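Local coordinates for protein PKS (Streptomyces sp. CNQ431, PDB 5YDA) that serves as the acyltransferase domain of the SpnD polyketide synthase of splenocin biosynthesis, probably loading a broad range of acyl extender units onto the acyl carrier protein, at residues 142-147 against 217-222; 177-182 against 203-208. One frame throughout, in Å; residues are numbered along the deposited sequence.

In the fold
Interactions 1 and 2 join four helices of one acyltransferase domain, and their centres lie 11 Å apart. Helix 169-188 bridges them: V177 CG2 packs against C144 CB at 3.7 Å and against L219 CD2 at 3.8 Å. Helices 201-210 and 215-231, consecutive in the chain, also join the two contacts, with C208 SG touching A218 CB at 3.5 Å. Interaction 2 is the more central, about 9 Å from the chain centre as against 19 Å for interaction 1, measured between centres. It also adjoins the probable nucleophile elbow around S200, whose residues T205 touches; interaction 1 lies farther out, between helices 135-152 and 215-231.

Interaction 1. Residues 142-147 against 217-222; sequences DRCAAV and EALPVV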
loop_
_atom_site.group_PDB
_atom_site.type_symbol
_atom_site.label_atom_id
_atom_site.label_comp_id
_atom_site.label_asym_id
_atom_site.label_seq_id
_atom_site.Cartn_x
_atom_site.Cartn_y
_atom_site.Cartn_z
ATOM N N ASP A 142 -13.645 12.361 -3.538
ATOM C CA ASP A 142 -14.302 13.641 -3.787
ATOM C C ASP A 142 -13.965 14.638 -2.693
ATOM O O ASP A 142 -13.644 15.799 -2.967
ATOM C CB ASP A 142 -15.810 13.439 -3.891
ATOM C CG ASP A 142 -16.222 12.737 -5.186
ATOM O OD1 ASP A 142 -15.412 12.639 -6.150
ATOM O OD2 ASP A 142 -17.377 12.293 -5.234
ATOM N N ARG A 143 -14.004 14.185 -1.447
ATOM C CA ARG A 143 -13.671 15.059 -0.335
ATOM C C ARG A 143 -12.238 15.583 -0.466
ATOM O O ARG A 143 -11.999 16.794 -0.360
ATOM C CB ARG A 143 -13.896 14.293 0.966
ATOM C CG ARG A 143 -13.807 15.114 2.225
ATOM C CD ARG A 143 -12.462 14.904 2.874
ATOM N NE ARG A 143 -12.433 15.324 4.270
ATOM C CZ ARG A 143 -12.598 14.491 5.291
ATOM N NH1 ARG A 143 -12.814 13.195 5.055
ATOM N NH2 ARG A 143 -12.537 14.952 6.541
ATOM N N CYS A 144 -11.274 14.697 -0.767
ATOM C CA CYS A 144 -9.890 15.155 -0.871
ATOM C C CYS A 144 -9.702 16.105 -2.044
ATOM O O CYS A 144 -8.969 17.091 -1.927
ATOM C CB CYS A 144 -8.928 13.972 -0.984
ATOM S SG CYS A 144 -8.939 12.900 0.474
ATOM N N ALA A 145 -10.350 15.840 -3.181
ATOM C CA ALA A 145 -10.179 16.732 -4.325
ATOM C C ALA A 145 -10.697 18.136 -4.014
ATOM O O ALA A 145 -10.068 19.137 -4.390
ATOM C CB ALA A 145 -10.877 16.151 -5.563
ATOM N N ALA A 146 -11.832 18.232 -3.310
ATOM C CA ALA A 146 -12.364 19.549 -2.959
ATOM C C ALA A 146 -11.443 20.268 -1.987
ATOM O O ALA A 146 -11.151 21.453 -2.172
ATOM C CB ALA A 146 -13.771 19.429 -2.373
ATOM N N VAL A 147 -10.950 19.564 -0.963
ATOM C CA VAL A 147 -10.041 20.201 -0.018
ATOM C C VAL A 147 -8.780 20.685 -0.717
ATOM O O VAL A 147 -8.234 21.736 -0.361
ATOM C CB VAL A 147 -9.711 19.240 1.138
ATOM C CG1 VAL A 147 -8.551 19.786 1.969
ATOM C CG2 VAL A 147 -10.940 19.034 2.013
ATOM N N GLU A 217 -6.040 18.808 6.834
ATOM C CA GLU A 217 -4.870 19.651 7.048
ATOM C C GLU A 217 -3.630 19.085 6.363
ATOM O O GLU A 217 -2.785 19.859 5.901
ATOM C CB GLU A 217 -4.581 19.814 8.546
ATOM C CG GLU A 217 -5.714 20.401 9.376
ATOM C CD GLU A 217 -5.297 20.623 10.832
ATOM O OE1 GLU A 217 -5.818 21.576 11.462
ATOM O OE2 GLU A 217 -4.439 19.849 11.341
ATOM N N ALA A 218 -3.508 17.749 6.290
ATOM C CA ALA A 218 -2.317 17.133 5.699
ATOM C C ALA A 218 -2.246 17.372 4.192
ATOM O O ALA A 218 -1.163 17.658 3.659
ATOM C CB ALA A 218 -2.287 15.638 5.995
ATOM N N LEU A 219 -3.391 17.304 3.497
ATOM C CA LEU A 219 -3.416 17.412 2.040
ATOM C C LEU A 219 -2.595 18.584 1.486
ATOM O O LEU A 219 -1.691 18.343 0.675
ATOM C CB LEU A 219 -4.869 17.464 1.566
ATOM C CG LEU A 219 -5.649 16.140 1.569
ATOM C CD1 LEU A 219 -7.137 16.410 1.412
ATOM C CD2 LEU A 219 -5.152 15.222 0.446
ATOM N N PRO A 220 -2.826 19.840 1.886
ATOM C CA PRO A 220 -1.989 20.908 1.311
ATOM C C PRO A 220 -0.529 20.829 1.748
ATOM O O PRO A 220 0.350 21.242 0.986
ATOM C CB PRO A 220 -2.664 22.209 1.800
ATOM C CG PRO A 220 -3.461 21.816 2.995
ATOM C CD PRO A 220 -3.805 20.354 2.867
ATOM N N VAL A 221 -0.238 20.291 2.931
ATOM C CA VAL A 221 1.145 20.224 3.405
ATOM C C VAL A 221 1.935 19.197 2.601
ATOM O O VAL A 221 3.063 19.460 2.159
ATOM C CB VAL A 221 1.185 19.901 4.908
ATOM C CG1 VAL A 221 2.617 19.606 5.342
ATOM C CG2 VAL A 221 0.606 21.059 5.718
ATOM N N VAL A 222 1.359 18.006 2.413
ATOM C CA VAL A 222 1.973 17.013 1.530
ATOM C C VAL A 222 2.196 17.600 0.139
ATOM O O VAL A 222 3.248 17.386 -0.476
ATOM C CB VAL A 222 1.099 15.743 1.482
ATOM C CG1 VAL A 222 1.616 14.771 0.416
ATOM C CG2 VAL A 222 1.063 15.084 2.860
#
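C144 and V147, one turn apart on helix 135-152, hold one methyl of L219 between them, a helix-to-helix packing contact in the part of the acyltransferase domain that resembles an alpha/beta hydrolase. L219 comes from helix 215-231, and no hydrogen bond links the two segments.

D142 lies away from the contact; its OD1 accepts a hydrogen bond from Y131 OH and forms a salt bridge with R157. R143 does span the two helices, just before the second segment: its NE forms a salt bridge with OD1 of D216, adding a charged tie at the margin of the apolar patch. At C144 the contact proper begins. This residue lies closest in backbone to L219, with 7.4 Å between their CA atoms. The methyl CD1 of L219 comes so near the helix backbone that it sits 3.8 Å from C144 CA. It also meets C144 CB at 3.9 Å, while C144 SG stands slightly farther from that methyl, at 4.1 Å.

V147 completes the seat. Its CG1 lies anti to the backbone N (chi1 168°), which places that branch against L219, and the two side chains cross at about a right angle. The CB of L219 already points at helix 135-152, and its CG, anti to the carbonyl carbon (chi1 -76°), helps set CD1 between C144 and V147; F176 of helix 169-188 packs on this leucine as well. Right after it, P220 interrupts the helical bonding because its N makes no bond to the preceding turn, and a kink results. The V147 CG1 to L219 CD1 distance is 3.7 Å.

Interaction 2. Residues 177-182 against 203-208; sequences VTEYAL and EYTAAC
E179 and T205 meet at about a right angle across two helices of the acyltransferase core, helix 169-188 and helix 201-210, the latter following strand 195-198 and the turn of a probable nucleophile elbow. The axes of the two six-residue segments run 33° apart in direction and come within 9.8 Å.

T205 offers two branches. OG1 donates a hydrogen bond to E179 OE1 over 2.9 Å, arriving nearly in line with the CD-OE1 bond. E179 gets its carboxylate there by an extended chain (chi2 -177°), and the bond gives this buried acid a polar partner. The other branch, CG2, lies against the aliphatic root of the same residue, 3.7 Å from E179 CB, and approaches Y180 N at 3.8 Å. One threonine thereby touches both the acidic tip and the base of E179.

Y180 turns its ring along the other flank of the contact. With CG anti to the backbone N (chi1 -174°), the ring reaches C208, and its CE1 stands 4.1 Å from C208 CB, an oblique approach. I215 of helix 215-231 also packs on this tyrosine. Beyond the ring a water extends the contact, its oxygen 3.2 Å from Y180 OH. The same water donates a weak hydrogen bond to C208 O, with 3.4 Å between the water O and C208 O.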
loop_
_atom_site.group_PDB
_atom_site.type_symbol
_atom_site.label_atom_id
_atom_site.label_comp_id
_atom_site.label_asym_id
_atom_site.label_seq_id
_atom_site.Cartn_x
_atom_site.Cartn_y
_atom_site.Cartn_z
ATOM N N VAL A 177 -3.898 10.328 -2.263
ATOM C CA VAL A 177 -5.339 10.222 -2.060
ATOM C C VAL A 177 -5.823 8.815 -2.367
ATOM O O VAL A 177 -6.715 8.287 -1.683
ATOM C CB VAL A 177 -6.071 11.289 -2.899
ATOM C CG1 VAL A 177 -7.579 11.039 -2.930
ATOM C CG2 VAL A 177 -5.760 12.669 -2.332
ATOM N N THR A 178 -5.227 8.163 -3.373
ATOM C CA THR A 178 -5.586 6.770 -3.651
ATOM C C THR A 178 -5.319 5.883 -2.443
ATOM O O THR A 178 -6.166 5.070 -2.056
ATOM C CB THR A 178 -4.821 6.241 -4.875
ATOM O OG1 THR A 178 -5.158 7.015 -6.037
ATOM C CG2 THR A 178 -5.165 4.769 -5.117
ATOM N N GLU A 179 -4.141 6.016 -1.837
ATOM C CA GLU A 179 -3.831 5.257 -0.628
ATOM C C GLU A 179 -4.866 5.531 0.459
ATOM O O GLU A 179 -5.406 4.607 1.083
ATOM C CB GLU A 179 -2.448 5.652 -0.135
ATOM C CG GLU A 179 -1.376 5.154 -1.074
ATOM C CD GLU A 179 0.057 5.466 -0.605
ATOM O OE1 GLU A 179 0.249 6.140 0.422
ATOM O OE2 GLU A 179 1.007 5.005 -1.255
ATOM N N TYR A 180 -5.147 6.818 0.700
ATOM C CA TYR A 180 -6.049 7.166 1.785
ATOM C C TYR A 180 -7.439 6.608 1.514
ATOM O O TYR A 180 -8.034 5.959 2.386
ATOM C CB TYR A 180 -6.067 8.684 1.975
ATOM C CG TYR A 180 -6.876 9.071 3.189
ATOM C CD1 TYR A 180 -6.414 8.791 4.472
ATOM C CD2 TYR A 180 -8.116 9.693 3.052
ATOM C CE1 TYR A 180 -7.170 9.122 5.589
ATOM C CE2 TYR A 180 -8.874 10.032 4.154
ATOM C CZ TYR A 180 -8.399 9.738 5.422
ATOM O OH TYR A 180 -9.140 10.062 6.531
ATOM N N ALA A 181 -7.951 6.802 0.286
ATOM C CA ALA A 181 -9.295 6.322 -0.041
ATOM C C ALA A 181 -9.379 4.802 0.040
ATOM O O ALA A 181 -10.374 4.246 0.532
ATOM C CB ALA A 181 -9.690 6.806 -1.439
ATOM N N LEU A 182 -8.340 4.113 -0.439
ATOM C CA LEU A 182 -8.302 2.656 -0.380
ATOM C C LEU A 182 -8.250 2.163 1.064
ATOM O O LEU A 182 -8.952 1.218 1.436
ATOM C CB LEU A 182 -7.098 2.160 -1.183
ATOM C CG LEU A 182 -6.959 0.680 -1.526
ATOM C CD1 LEU A 182 -8.308 0.083 -1.898
ATOM C CD2 LEU A 182 -6.011 0.636 -2.700
ATOM N N GLU A 203 4.395 7.573 4.797
ATOM C CA GLU A 203 4.321 7.817 6.238
ATOM C C GLU A 203 3.314 8.913 6.561
ATOM O O GLU A 203 2.684 8.879 7.628
ATOM C CB GLU A 203 5.700 8.172 6.807
ATOM C CG GLU A 203 5.683 8.257 8.339
ATOM C CD GLU A 203 7.034 7.944 8.990
ATOM O OE1 GLU A 203 7.402 8.655 9.961
ATOM O OE2 GLU A 203 7.718 6.991 8.529
ATOM N N TYR A 204 3.137 9.878 5.657
ATOM C CA TYR A 204 2.060 10.846 5.828
ATOM C C TYR A 204 0.707 10.163 5.768
ATOM O O TYR A 204 -0.170 10.432 6.605
ATOM C CB TYR A 204 2.162 11.951 4.779
ATOM C CG TYR A 204 3.263 12.921 5.122
ATOM C CD1 TYR A 204 2.987 14.096 5.825
ATOM C CD2 TYR A 204 4.588 12.626 4.825
ATOM C CE1 TYR A 204 3.998 14.973 6.173
ATOM C CE2 TYR A 204 5.610 13.502 5.162
ATOM C CZ TYR A 204 5.305 14.683 5.842
ATOM O OH TYR A 204 6.306 15.571 6.199
ATOM N N THR A 205 0.519 9.263 4.801
ATOM C CA THR A 205 -0.748 8.547 4.735
ATOM C C THR A 205 -0.966 7.757 6.009
ATOM O O THR A 205 -2.082 7.716 6.543
ATOM C CB THR A 205 -0.792 7.602 3.523
ATOM O OG1 THR A 205 -0.171 8.231 2.396
ATOM C CG2 THR A 205 -2.244 7.254 3.173
ATOM N N ALA A 206 0.098 7.114 6.500
ATOM C CA ALA A 206 0.018 6.354 7.744
ATOM C C ALA A 206 -0.348 7.265 8.902
ATOM O O ALA A 206 -1.167 6.902 9.753
ATOM C CB ALA A 206 1.357 5.652 8.018
ATOM N N ALA A 207 0.239 8.464 8.941
ATOM C CA ALA A 207 -0.048 9.382 10.029
ATOM C C ALA A 207 -1.504 9.831 9.993
ATOM O O ALA A 207 -2.138 9.953 11.046
ATOM C CB ALA A 207 0.905 10.580 9.980
ATOM N N CYS A 208 -2.061 10.053 8.794
ATOM C CA CYS A 208 -3.477 10.400 8.708
ATOM C C CYS A 208 -4.352 9.243 9.161
ATOM O O CYS A 208 -5.338 9.442 9.887
ATOM C CB CYS A 208 -3.856 10.810 7.288
ATOM S SG CYS A 208 -3.124 12.335 6.782
HETATM O O HOH W 1 -7.706 11.695 8.851
#